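Local structure of YfkN protein (Bacillus subtilis subsp. subtilis, 3GVE) at residues G72-K77 and H332-E337; A263-N266 and T271-G274. The protein belongs to the calcineurin-like phosphoesterase family and carries a manganese ion and a magnesium ion at a shared metal centre. One frame throughout, in Å; residues are numbered along the deposited sequence.

Interaction 1 of 2, residues G72-K77 and H332-E337; sequences GEYAVK and HQNTLE
Y74 meets N334 and T335 where two helices lie close, the CA atoms of Y74 and T335 being 5.9 Å apart. On the side of 72-77 nearly all of the contact is made by the tyrosine, the residue with the most surface buried here; N334 and T335 supply the other side. Its CG is anti to the backbone N (chi1 175°), which carries the ring away from its own helix and along the surface of the other one. One ring face lies against the backbone there, with T335 N and N334 C above it.

The two ends of the tyrosine have different neighbours. At the root, Y74 CB is 3.4 Å from T335 OG1, and the same oxygen is 3.6 Å from Y74 CG. Both partners are carbons, so this is van der Waals packing; the hydrogen bond of T335 OG1 goes instead to T331 O, one turn earlier in its own helix. At the far end, Y74 CZ approaches N334 CB to 3.4 Å, and Y74 OH is 3.3 Å from that same methylene. The asparagine amide lies off the ring plane, on the face that N334 covers and slightly past the hydroxyl, its plane turned 44° from the ring, so the two flat groups are not stacked. Y74 OH and N334 ND2 are 3.2 Å apart. The other end of the amide, N334 OD1, is hydrogen-bonded to Q330 NE2, which limits how the amide can rotate.

The pairing thus lays one aromatic side chain of helix 70-85 against the C-terminal helix 322-340. Y78, one turn on from Y74, stacks on its ring, while Y338 OH is hydrogen-bonded to both E73 OE2 and K77 NZ, tying the same two helices together again. Facing the other way, H332 packs edge-to-face on Y27 of strand 27-28.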
loop_
_atom_site.group_PDB
_atom_site.type_symbol
_atom_site.label_atom_id
_atom_site.label_comp_id
_atom_site.label_asym_id
_atom_site.label_seq_id
_atom_site.Cartn_x
_atom_site.Cartn_y
_atom_site.Cartn_z
ATOM N N GLY A 72 2.263 -13.227 3.791
ATOM C CA GLY A 72 3.001 -13.007 5.020
ATOM C C GLY A 72 2.149 -13.291 6.246
ATOM O O GLY A 72 2.632 -13.823 7.229
ATOM N N GLU A 73 0.874 -12.916 6.171
ATOM C CA GLU A 73 -0.094 -13.186 7.246
ATOM C C GLU A 73 -0.323 -14.684 7.401
ATOM O O GLU A 73 -0.380 -15.199 8.491
ATOM C CB GLU A 73 -1.451 -12.569 6.918
ATOM C CG GLU A 73 -1.540 -11.109 7.047
ATOM C CD GLU A 73 -2.864 -10.581 6.470
ATOM O OE1 GLU A 73 -2.901 -9.392 6.157
ATOM O OE2 GLU A 73 -3.847 -11.354 6.303
ATOM N N TYR A 74 -0.456 -15.372 6.280
ATOM C CA TYR A 74 -0.649 -16.808 6.310
ATOM C C TYR A 74 0.498 -17.486 7.080
ATOM O O TYR A 74 0.292 -18.372 7.891
ATOM C CB TYR A 74 -0.773 -17.380 4.881
ATOM C CG TYR A 74 -0.842 -18.889 4.913
ATOM C CD1 TYR A 74 -2.044 -19.533 5.148
ATOM C CD2 TYR A 74 0.301 -19.663 4.792
ATOM C CE1 TYR A 74 -2.115 -20.888 5.223
ATOM C CE2 TYR A 74 0.235 -21.035 4.872
ATOM C CZ TYR A 74 -0.974 -21.638 5.080
ATOM O OH TYR A 74 -1.058 -23.009 5.165
ATOM N N ALA A 75 1.728 -17.051 6.830
ATOM C CA ALA A 75 2.866 -17.675 7.461
ATOM C C ALA A 75 2.864 -17.535 8.983
ATOM O O ALA A 75 3.043 -18.492 9.711
ATOM C CB ALA A 75 4.140 -17.168 6.870
ATOM N N VAL A 76 2.629 -16.314 9.436
ATOM C CA VAL A 76 2.608 -16.079 10.865
ATOM C C VAL A 76 1.408 -16.757 11.548
ATOM O O VAL A 76 1.539 -17.253 12.641
ATOM C CB VAL A 76 2.763 -14.566 11.200
ATOM C CG1 VAL A 76 1.502 -13.785 10.910
ATOM C CG2 VAL A 76 3.206 -14.373 12.628
ATOM N N LYS A 77 0.260 -16.800 10.888
ATOM C CA LYS A 77 -0.921 -17.397 11.504
ATOM C C LYS A 77 -0.867 -18.920 11.502
ATOM O O LYS A 77 -1.154 -19.534 12.508
ATOM C CB LYS A 77 -2.193 -16.897 10.819
ATOM C CG LYS A 77 -2.485 -15.442 11.092
ATOM C CD LYS A 77 -3.828 -15.047 10.512
ATOM C CE LYS A 77 -4.129 -13.586 10.733
ATOM N NZ LYS A 77 -5.531 -13.273 10.313
ATOM N N HIS A 332 1.268 -20.357 -1.636
ATOM C CA HIS A 332 0.404 -19.456 -2.380
ATOM C C HIS A 332 -1.030 -19.992 -2.447
ATOM O O HIS A 332 -1.964 -19.272 -2.186
ATOM C CB HIS A 332 0.997 -19.230 -3.765
ATOM C CG HIS A 332 0.103 -18.468 -4.690
ATOM N ND1 HIS A 332 -0.249 -17.151 -4.487
ATOM C CD2 HIS A 332 -0.525 -18.857 -5.819
ATOM C CE1 HIS A 332 -1.042 -16.759 -5.464
ATOM N NE2 HIS A 332 -1.221 -17.773 -6.286
ATOM N N GLN A 333 -1.177 -21.274 -2.762
ATOM C CA GLN A 333 -2.516 -21.886 -2.815
ATOM C C GLN A 333 -3.177 -21.925 -1.444
ATOM O O GLN A 333 -4.362 -21.686 -1.334
ATOM C CB GLN A 333 -2.466 -23.266 -3.466
ATOM C CG GLN A 333 -2.094 -23.157 -4.932
ATOM C CD GLN A 333 -2.033 -24.471 -5.634
ATOM O OE1 GLN A 333 -2.446 -25.486 -5.099
ATOM N NE2 GLN A 333 -1.530 -24.457 -6.846
ATOM N N ASN A 334 -2.394 -22.165 -0.403
ATOM C CA ASN A 334 -2.912 -22.108 0.958
ATOM C C ASN A 334 -3.352 -20.697 1.332
ATOM O O ASN A 334 -4.319 -20.494 2.042
ATOM C CB ASN A 334 -1.863 -22.621 1.963
ATOM C CG ASN A 334 -1.593 -24.115 1.826
ATOM O OD1 ASN A 334 -2.331 -24.835 1.179
ATOM N ND2 ASN A 334 -0.528 -24.567 2.436
ATOM N N THR A 335 -2.606 -19.714 0.844
ATOM C CA THR A 335 -2.951 -18.319 1.068
ATOM C C THR A 335 -4.264 -17.937 0.363
ATOM O O THR A 335 -5.083 -17.238 0.919
ATOM C CB THR A 335 -1.791 -17.389 0.653
ATOM O OG1 THR A 335 -0.661 -17.677 1.478
ATOM C CG2 THR A 335 -2.157 -15.924 0.829
ATOM N N LEU A 336 -4.433 -18.399 -0.865
ATOM C CA LEU A 336 -5.692 -18.169 -1.559
ATOM C C LEU A 336 -6.863 -18.706 -0.731
ATOM O O LEU A 336 -7.862 -18.048 -0.601
ATOM C CB LEU A 336 -5.679 -18.833 -2.927
ATOM C CG LEU A 336 -4.731 -18.282 -3.984
ATOM C CD1 LEU A 336 -4.756 -19.161 -5.219
ATOM C CD2 LEU A 336 -5.013 -16.830 -4.364
ATOM N N GLU A 337 -6.718 -19.897 -0.168
ATOM C CA GLU A 337 -7.783 -20.492 0.637
ATOM C C GLU A 337 -8.040 -19.619 1.856
ATOM O O GLU A 337 -9.165 -19.347 2.231
ATOM C CB GLU A 337 -7.390 -21.906 1.049
ATOM C CG GLU A 337 -8.442 -22.671 1.841
ATOM C CD GLU A 337 -8.041 -24.110 2.158
ATOM O OE1 GLU A 337 -8.928 -24.986 2.169
ATOM O OE2 GLU A 337 -6.857 -24.378 2.419
#

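Interaction 2 of 2, residues A263-N266 and T271-G274; sequences AQFN and TING
N266 and T271 form the hydrogen-bonded pair of a short antiparallel beta hairpin, with two backbone bonds between them. N266 N donates to T271 O at 3.0 Å with an N-H...O angle of 168°, and T271 N returns a bond to N266 O, also at 3.0 Å. Their side chains share one face of the sheet, where N266 CB lies 3.3 Å from T271 OG1. The next pair, F265 with I272, is non-hydrogen-bonded and puts its side chains on the other face. They run side by side there, and I272 CD1 comes within 3.5 Å of F265 CE1. Beyond the paired strands, N273 N donates to Q264 O at 2.8 Å with an N-H...O angle of 160°.

In the second shell, K269 N in the connecting turn is hydrogen-bonded to N266 OD1. On the apolar face, helix 232-238 packs on I272 through V232, F233 and A236, and A236 O also accepts a bond from N273 ND2.

Back in the first shell, a water bridges the two segments directly: it donates to Q264 O, making that carbonyl a double acceptor, shares a hydrogen bond with T271 OG1 at 2.8 Å, and accepts from G274 N at 3.0 Å.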
loop_
_atom_site.group_PDB
_atom_site.type_symbol
_atom_site.label_atom_id
_atom_site.label_comp_id
_atom_site.label_asym_id
_atom_site.label_seq_id
_atom_site.Cartn_x
_atom_site.Cartn_y
_atom_site.Cartn_z
ATOM N N ALA A 263 24.886 18.264 -4.688
ATOM C CA ALA A 263 26.264 18.015 -4.295
ATOM C C ALA A 263 26.440 16.586 -3.774
ATOM O O ALA A 263 25.637 16.105 -3.008
ATOM C CB ALA A 263 26.718 19.022 -3.238
ATOM N N GLN A 264 27.501 15.941 -4.237
ATOM C CA GLN A 264 27.884 14.588 -3.830
ATOM C C GLN A 264 27.266 13.498 -4.699
ATOM O O GLN A 264 27.711 12.378 -4.675
ATOM C CB GLN A 264 27.549 14.324 -2.355
ATOM C CG GLN A 264 28.373 15.133 -1.398
ATOM C CD GLN A 264 29.817 14.955 -1.733
ATOM O OE1 GLN A 264 30.329 13.856 -1.691
ATOM N NE2 GLN A 264 30.447 16.010 -2.168
ATOM N N PHE A 265 26.230 13.843 -5.455
ATOM C CA PHE A 265 25.530 12.880 -6.294
ATOM C C PHE A 265 26.096 12.852 -7.721
ATOM O O PHE A 265 26.405 13.869 -8.289
ATOM C CB PHE A 265 24.028 13.209 -6.340
ATOM C CG PHE A 265 23.290 12.912 -5.044
ATOM C CD1 PHE A 265 22.537 11.752 -4.897
ATOM C CD2 PHE A 265 23.349 13.794 -3.983
ATOM C CE1 PHE A 265 21.853 11.486 -3.725
ATOM C CE2 PHE A 265 22.675 13.523 -2.786
ATOM C CZ PHE A 265 21.914 12.362 -2.665
ATOM N N ASN A 266 26.209 11.659 -8.282
ATOM C CA ASN A 266 26.491 11.461 -9.699
ATOM C C ASN A 266 25.444 10.481 -10.253
ATOM O O ASN A 266 25.501 9.284 -10.016
ATOM C CB ASN A 266 27.917 10.947 -9.897
ATOM C CG ASN A 266 28.309 10.855 -11.366
ATOM O OD1 ASN A 266 27.497 10.541 -12.199
ATOM N ND2 ASN A 266 29.566 11.128 -11.662
ATOM N N THR A 271 26.166 7.135 -8.014
ATOM C CA THR A 271 26.979 7.209 -6.792
ATOM C C THR A 271 26.640 8.358 -5.857
ATOM O O THR A 271 26.167 9.395 -6.331
ATOM C CB THR A 271 28.533 7.254 -7.153
ATOM O OG1 THR A 271 28.752 8.426 -7.929
ATOM C CG2 THR A 271 29.028 6.051 -7.874
ATOM N N ILE A 272 26.943 8.187 -4.591
ATOM C CA ILE A 272 26.846 9.271 -3.631
ATOM C C ILE A 272 28.202 9.282 -2.928
ATOM O O ILE A 272 28.621 8.280 -2.374
ATOM C CB ILE A 272 25.690 9.061 -2.618
ATOM C CG1 ILE A 272 24.360 8.808 -3.348
ATOM C CG2 ILE A 272 25.595 10.277 -1.668
ATOM C CD1 ILE A 272 23.185 8.576 -2.410
ATOM N N ASN A 273 28.871 10.428 -2.996
ATOM C CA ASN A 273 30.241 10.566 -2.507
ATOM C C ASN A 273 31.150 9.484 -3.069
ATOM O O ASN A 273 32.003 8.972 -2.381
ATOM C CB ASN A 273 30.301 10.584 -0.977
ATOM C CG ASN A 273 31.661 11.021 -0.454
ATOM O OD1 ASN A 273 32.365 11.794 -1.089
ATOM N ND2 ASN A 273 32.030 10.513 0.696
ATOM N N GLY A 274 30.933 9.139 -4.330
ATOM C CA GLY A 274 31.788 8.197 -5.023
ATOM C C GLY A 274 31.478 6.741 -4.769
ATOM O O GLY A 274 32.133 5.897 -5.309
HETATM O O HOH W 1 29.162 10.599 -6.250
#

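Overall arrangement
The two contacts lie on opposite sides of the chain's centre, their own centres about 42 Å apart, and they share no helix or strand. Interaction 1 closes a loop of 254 residues, within which interaction 2 is nested. The first is a largely buried helix-helix contact; the second, between segments only four residues apart, is a partly buried hairpin whose strand 271-272 pairs with strand 275-280 of the larger sheet. Their chemistry differs accordingly. Residues 72-77 and 332-337 meet through side-chain packing, with two of the polar groups bonded within their own helix, whereas 263-266 and 271-274 are joined mainly by directed backbone bonds and a bridging water.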